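Local coordinates for uncharacterized protein (Peptoclostridium difficile 630, PDB 4YCS), which is of unknown function but, as a fragment of a putative lipoprotein related to PnrA-like substrate-binding proteins of ABC transporters, probably belongs to a solute-uptake system, at residues V46-D50 / S51-S55; G117-A120 / G121-G125. All coordinates share one frame; numbering follows the deposited sequence.

Contact 1 (V46-D50 / S51-S55); sequences VESDD and SSTFS
Asp50 and Thr53 meet where the chain leaves strand 41-48 and winds through a short 3-10 segment into helix 54-62. The carbonyl O of Asp50 is gripped twice by Thr53. The backbone N-H comes almost straight (3.0 Å from Thr53 N to Asp50 O, N-H...O angle 169°) from well above the carbonyl plane, while the hydroxyl donates in that plane, with OG1 also 3.0 Å from Asp50 O. Threonine suits the place because OG1 lies between its backbone N and carbonyl carbon (chi1 69°), where it faces the carbonyl O of Asp50, and its methyl CG2 packs 3.5 Å from Asp50 OD2. The two side chains cross at about a right angle.

The carboxylate of Asp50 extends opposite its own backbone N (chi1 -172°), which carries OD1 forward over the turn. There the hydroxyl of Ser52 donates to it from above the carboxylate plane, 2.8 Å from Ser52 OG to Asp50 OD1, and Ser52 N adds a weak bond. Further back, Ser48 OG accepts from Asp50 N (3.1 Å), forming an ST turn just as the strand ends. The same OG lies near the plane of the Phe54 ring, at its edge, 3.5 Å from CE1. One face of that ring is covered by Ser51 CA; Phe54 is buried, its ring meeting that of Phe76 and touching Pro79. Ser48 and Thr53 thus bond to the main chain of Asp50, and Ser52 to its carboxylate: an ST turn at the strand's end, then a 3-10 turn closed by Thr53 N and Asp50 O, at a beta-alpha junction in the parallel sheet of an alpha/beta fold.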
ATOM      1  N   VAL A  46      -8.229  -1.746  -4.182  1.00 35.44           N
ATOM      2  CA  VAL A  46      -8.205  -2.352  -5.499  1.00 39.12           C
ATOM      3  C   VAL A  46      -7.668  -3.774  -5.327  1.00 40.50           C
ATOM      4  O   VAL A  46      -6.705  -3.967  -4.597  1.00 37.75           O
ATOM      5  CB  VAL A  46      -7.314  -1.530  -6.466  1.00 38.94           C
ATOM      6  CG1 VAL A  46      -7.202  -2.171  -7.855  1.00 41.32           C
ATOM      7  CG2 VAL A  46      -7.896  -0.141  -6.585  1.00 40.23           C
ATOM      8  N   GLU A  47      -8.343  -4.750  -5.932  1.00 42.93           N
ATOM      9  CA  GLU A  47      -7.925  -6.165  -5.887  1.00 49.52           C
ATOM     10  C   GLU A  47      -7.689  -6.711  -7.299  1.00 51.55           C
ATOM     11  O   GLU A  47      -8.459  -6.446  -8.212  1.00 49.64           O
ATOM     12  CB  GLU A  47      -8.990  -6.989  -5.210  1.00 52.23           C
ATOM     13  CG  GLU A  47      -9.085  -6.732  -3.726  1.00 56.71           C
ATOM     14  CD  GLU A  47     -10.330  -7.344  -3.132  1.00 68.18           C
ATOM     15  OE1 GLU A  47     -11.419  -6.783  -3.350  1.00 76.44           O
ATOM     16  OE2 GLU A  47     -10.221  -8.377  -2.448  1.00 72.98           O
ATOM     17  N   SER A  48      -6.620  -7.464  -7.487  1.00 57.74           N
ATOM     18  CA  SER A  48      -6.328  -8.036  -8.816  1.00 61.99           C
ATOM     19  C   SER A  48      -5.565  -9.364  -8.725  1.00 61.39           C
ATOM     20  O   SER A  48      -4.615  -9.477  -7.960  1.00 54.64           O
ATOM     21  CB  SER A  48      -5.525  -7.024  -9.646  1.00 63.76           C
ATOM     22  OG  SER A  48      -5.106  -7.584 -10.885  1.00 64.89           O
ATOM     23  N   ASP A  49      -5.983 -10.356  -9.517  1.00 65.38           N
ATOM     24  CA  ASP A  49      -5.210 -11.598  -9.672  1.00 70.43           C
ATOM     25  C   ASP A  49      -4.264 -11.564 -10.888  1.00 71.76           C
ATOM     26  O   ASP A  49      -3.427 -12.457 -11.036  1.00 73.92           O
ATOM     27  CB  ASP A  49      -6.131 -12.848  -9.702  1.00 74.57           C
ATOM     28  CG  ASP A  49      -7.266 -12.741 -10.725  1.00 77.93           C
ATOM     29  OD1 ASP A  49      -7.164 -11.941 -11.677  1.00 79.40           O
ATOM     30  OD2 ASP A  49      -8.271 -13.467 -10.568  1.00 83.92           O
ATOM     31  N   ASP A  50      -4.375 -10.514 -11.713  1.00 70.84           N
ATOM     32  CA  ASP A  50      -3.621 -10.359 -12.964  1.00 67.77           C
ATOM     33  C   ASP A  50      -2.411  -9.397 -12.845  1.00 61.94           C
ATOM     34  O   ASP A  50      -2.532  -8.204 -13.092  1.00 57.86           O
ATOM     35  CB  ASP A  50      -4.595  -9.879 -14.052  1.00 69.76           C
ATOM     36  CG  ASP A  50      -3.980  -9.867 -15.441  1.00 76.32           C
ATOM     37  OD1 ASP A  50      -2.804 -10.229 -15.582  1.00 78.34           O
ATOM     38  OD2 ASP A  50      -4.676  -9.478 -16.401  1.00 81.69           O
ATOM     39  N   SER A  51      -1.230  -9.942 -12.543  1.00 58.43           N
ATOM     40  CA  SER A  51      -0.017  -9.136 -12.313  1.00 56.52           C
ATOM     41  C   SER A  51       0.389  -8.277 -13.491  1.00 55.38           C
ATOM     42  O   SER A  51       1.106  -7.296 -13.312  1.00 51.58           O
ATOM     43  CB  SER A  51       1.186  -9.999 -11.893  1.00 61.96           C
ATOM     44  OG  SER A  51       1.746 -10.678 -13.004  1.00 64.17           O
ATOM     45  N   SER A  52      -0.044  -8.639 -14.693  1.00 54.25           N
ATOM     46  CA  SER A  52       0.261  -7.829 -15.868  1.00 57.02           C
ATOM     47  C   SER A  52      -0.349  -6.420 -15.837  1.00 55.10           C
ATOM     48  O   SER A  52       0.119  -5.552 -16.543  1.00 55.84           O
ATOM     49  CB  SER A  52      -0.236  -8.533 -17.132  1.00 57.88           C
ATOM     50  OG  SER A  52      -1.639  -8.363 -17.250  1.00 58.58           O
ATOM     51  N   THR A  53      -1.405  -6.216 -15.053  1.00 51.92           N
ATOM     52  CA  THR A  53      -2.097  -4.929 -15.009  1.00 54.68           C
ATOM     53  C   THR A  53      -1.701  -4.078 -13.778  1.00 51.29           C
ATOM     54  O   THR A  53      -2.211  -2.967 -13.614  1.00 46.47           O
ATOM     55  CB  THR A  53      -3.627  -5.135 -14.983  1.00 57.09           C
ATOM     56  OG1 THR A  53      -4.017  -5.706 -13.724  1.00 52.76           O
ATOM     57  CG2 THR A  53      -4.075  -6.054 -16.145  1.00 62.78           C
ATOM     58  N   PHE A  54      -0.816  -4.621 -12.934  1.00 47.63           N
ATOM     59  CA  PHE A  54      -0.393  -4.000 -11.684  1.00 45.07           C
ATOM     60  C   PHE A  54       0.166  -2.586 -11.895  1.00 43.59           C
ATOM     61  O   PHE A  54      -0.266  -1.682 -11.220  1.00 37.98           O
ATOM     62  CB  PHE A  54       0.624  -4.866 -10.916  1.00 44.77           C
ATOM     63  CG  PHE A  54       0.036  -6.110 -10.233  1.00 46.20           C
ATOM     64  CD1 PHE A  54      -1.317  -6.388 -10.232  1.00 45.03           C
ATOM     65  CD2 PHE A  54       0.873  -6.977  -9.553  1.00 46.19           C
ATOM     66  CE1 PHE A  54      -1.814  -7.516  -9.601  1.00 46.60           C
ATOM     67  CE2 PHE A  54       0.379  -8.101  -8.922  1.00 45.63           C
ATOM     68  CZ  PHE A  54      -0.964  -8.376  -8.955  1.00 46.86           C
ATOM     69  N   SER A  55       1.088  -2.398 -12.839  1.00 40.71           N
ATOM     70  CA  SER A  55       1.692  -1.092 -13.054  1.00 44.03           C
ATOM     71  C   SER A  55       0.639  -0.067 -13.557  1.00 42.18           C
ATOM     72  O   SER A  55       0.600   1.081 -13.092  1.00 39.10           O
ATOM     73  CB  SER A  55       2.889  -1.182 -14.002  1.00 43.66           C
ATOM     74  OG  SER A  55       2.424  -1.349 -15.318  1.00 51.90           O
TER

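Contact 2 (G117-A120 / G121-G125); sequences GYLA and GLIAG
Gly117 O accepts from Gly121 N at 3.1 Å, the first of four successive i to i+4 bonds from 117-120 to 121-125 at this start of helix 118-127. Gly117 occupies the N-cap position just after the preceding helix, with a positive phi of 95° at which a CB would be jammed against the carbonyl O of the residue before; glycine fits for that reason.

Tyr118 follows, its carbonyl O bonded to Leu122 N (2.9 Å). Its ring extends opposite the backbone N (chi1 -176°) and crosses the Leu122 side chain at a slant, with CE1 4.2 Å from Leu122 CD1, a loose apolar contact. Both side chains also touch Ile109 of strand 106-109.

Leu119 is buried and packs on two later residues. Its carbonyl O receives Ile123 N at 3.0 Å, and its CG lies 3.9 Å from CD1 of Ile123. That methyl reaches back along the helix because CG1 of Ile123 is placed beside its own backbone N (chi1 -65°). Leu119 CD1 also approaches Leu122 CD2 at 4.3 Å. Branched aliphatic chains suit this flank, where Leu119 touches Ala31 and Ile123 touches Ala35 of helix 22-38.

Ala120 closes the walk: its O accepts from Ala124 N (3.0 Å). Short residues, Ala120, Gly121 and Ala124, mark the helix flank turned from that packing, while Leu119 and Ile123 turn into the protein. The pattern is that of an alpha-helix with a bulky apolar flank packed on the sheet edge and a neighbouring helix, and a small-residue flank on the other side, as in the alpha/beta fold of periplasmic-binding-protein relatives.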
ATOM      1  N   GLY A 117       0.025  -3.862  14.647  1.00 52.22           N
ATOM      2  CA  GLY A 117      -0.404  -2.483  14.964  1.00 48.88           C
ATOM      3  C   GLY A 117       0.540  -1.434  14.371  1.00 45.63           C
ATOM      4  O   GLY A 117       0.216  -0.264  14.280  1.00 42.77           O
ATOM      5  N   TYR A 118       1.710  -1.864  13.944  1.00 45.07           N
ATOM      6  CA  TYR A 118       2.697  -0.988  13.340  1.00 42.98           C
ATOM      7  C   TYR A 118       2.198  -0.353  12.088  1.00 40.45           C
ATOM      8  O   TYR A 118       2.479   0.782  11.856  1.00 39.27           O
ATOM      9  CB  TYR A 118       3.974  -1.774  12.989  1.00 44.88           C
ATOM     10  CG  TYR A 118       5.112  -0.944  12.439  1.00 42.83           C
ATOM     11  CD1 TYR A 118       5.191  -0.637  11.108  1.00 42.17           C
ATOM     12  CD2 TYR A 118       6.108  -0.476  13.273  1.00 42.68           C
ATOM     13  CE1 TYR A 118       6.227   0.120  10.618  1.00 42.58           C
ATOM     14  CE2 TYR A 118       7.150   0.261  12.782  1.00 41.31           C
ATOM     15  CZ  TYR A 118       7.209   0.543  11.449  1.00 41.26           C
ATOM     16  OH  TYR A 118       8.238   1.318  10.963  1.00 48.65           O
ATOM     17  N   LEU A 119       1.478  -1.097  11.263  1.00 41.62           N
ATOM     18  CA  LEU A 119       0.998  -0.520  10.025  1.00 41.76           C
ATOM     19  C   LEU A 119       0.014   0.606  10.285  1.00 39.21           C
ATOM     20  O   LEU A 119       0.102   1.660   9.666  1.00 38.16           O
ATOM     21  CB  LEU A 119       0.388  -1.571   9.108  1.00 42.49           C
ATOM     22  CG  LEU A 119      -0.052  -1.037   7.732  1.00 43.53           C
ATOM     23  CD1 LEU A 119       1.052  -0.254   7.034  1.00 45.12           C
ATOM     24  CD2 LEU A 119      -0.511  -2.189   6.823  1.00 47.09           C
ATOM     25  N   ALA A 120      -0.913   0.403  11.208  1.00 40.91           N
ATOM     26  CA  ALA A 120      -1.930   1.460  11.504  1.00 42.84           C
ATOM     27  C   ALA A 120      -1.266   2.714  12.026  1.00 40.35           C
ATOM     28  O   ALA A 120      -1.692   3.841  11.754  1.00 40.38           O
ATOM     29  CB  ALA A 120      -2.919   0.944  12.531  1.00 46.34           C
ATOM     30  N   GLY A 121      -0.209   2.481  12.805  1.00 38.32           N
ATOM     31  CA  GLY A 121       0.558   3.541  13.393  1.00 39.06           C
ATOM     32  C   GLY A 121       1.282   4.312  12.316  1.00 37.49           C
ATOM     33  O   GLY A 121       1.311   5.542  12.314  1.00 35.46           O
ATOM     34  N   LEU A 122       1.865   3.559  11.395  1.00 29.17           N
ATOM     35  CA  LEU A 122       2.624   4.186  10.300  1.00 31.86           C
ATOM     36  C   LEU A 122       1.714   5.077   9.471  1.00 32.12           C
ATOM     37  O   LEU A 122       2.094   6.160   9.085  1.00 31.77           O
ATOM     38  CB  LEU A 122       3.244   3.124   9.426  1.00 35.35           C
ATOM     39  CG  LEU A 122       4.074   3.730   8.326  1.00 38.34           C
ATOM     40  CD1 LEU A 122       5.536   3.783   8.713  1.00 43.05           C
ATOM     41  CD2 LEU A 122       3.855   2.955   7.061  1.00 42.10           C
ATOM     42  N   ILE A 123       0.492   4.613   9.219  1.00 33.60           N
ATOM     43  CA  ILE A 123      -0.446   5.338   8.397  1.00 33.30           C
ATOM     44  C   ILE A 123      -0.769   6.636   9.156  1.00 34.96           C
ATOM     45  O   ILE A 123      -0.780   7.732   8.582  1.00 32.42           O
ATOM     46  CB  ILE A 123      -1.703   4.466   8.106  1.00 35.42           C
ATOM     47  CG1 ILE A 123      -1.315   3.222   7.242  1.00 36.03           C
ATOM     48  CG2 ILE A 123      -2.751   5.282   7.396  1.00 35.38           C
ATOM     49  CD1 ILE A 123      -2.318   2.082   7.136  1.00 38.51           C
ATOM     50  N   ALA A 124      -1.048   6.515  10.450  1.00 35.40           N
ATOM     51  CA  ALA A 124      -1.356   7.685  11.282  1.00 36.03           C
ATOM     52  C   ALA A 124      -0.246   8.722  11.277  1.00 35.60           C
ATOM     53  O   ALA A 124      -0.486   9.921  11.164  1.00 37.70           O
ATOM     54  CB  ALA A 124      -1.633   7.253  12.704  1.00 40.03           C
ATOM     55  N   GLY A 125       0.980   8.258  11.418  1.00 34.04           N
ATOM     56  CA  GLY A 125       2.122   9.154  11.426  1.00 30.66           C
ATOM     57  C   GLY A 125       2.298   9.806  10.082  1.00 32.91           C
ATOM     58  O   GLY A 125       2.594  10.984  10.012  1.00 34.06           O
TER

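Contact 1 comes first along the chain and contact 2 close to its C-terminal end, with no overlap between them. Their centres lie 25 Å apart on opposite sides of the chain's centre, and their nearest atoms are about 13 Å apart. Both belong to the framework of one five-stranded parallel sheet, ordered 41-48, 8-15, 68-72, 91-95, 106-109. Residues 46-55 lead out of one outermost strand, 41-48, into helix 54-62, whereas helix 118-127, which carries 117-125, packs on the other, 106-109. Together they mark the two borders of the sheet in a single alpha/beta unit, consistent with part of a PnrA-like substrate-binding protein.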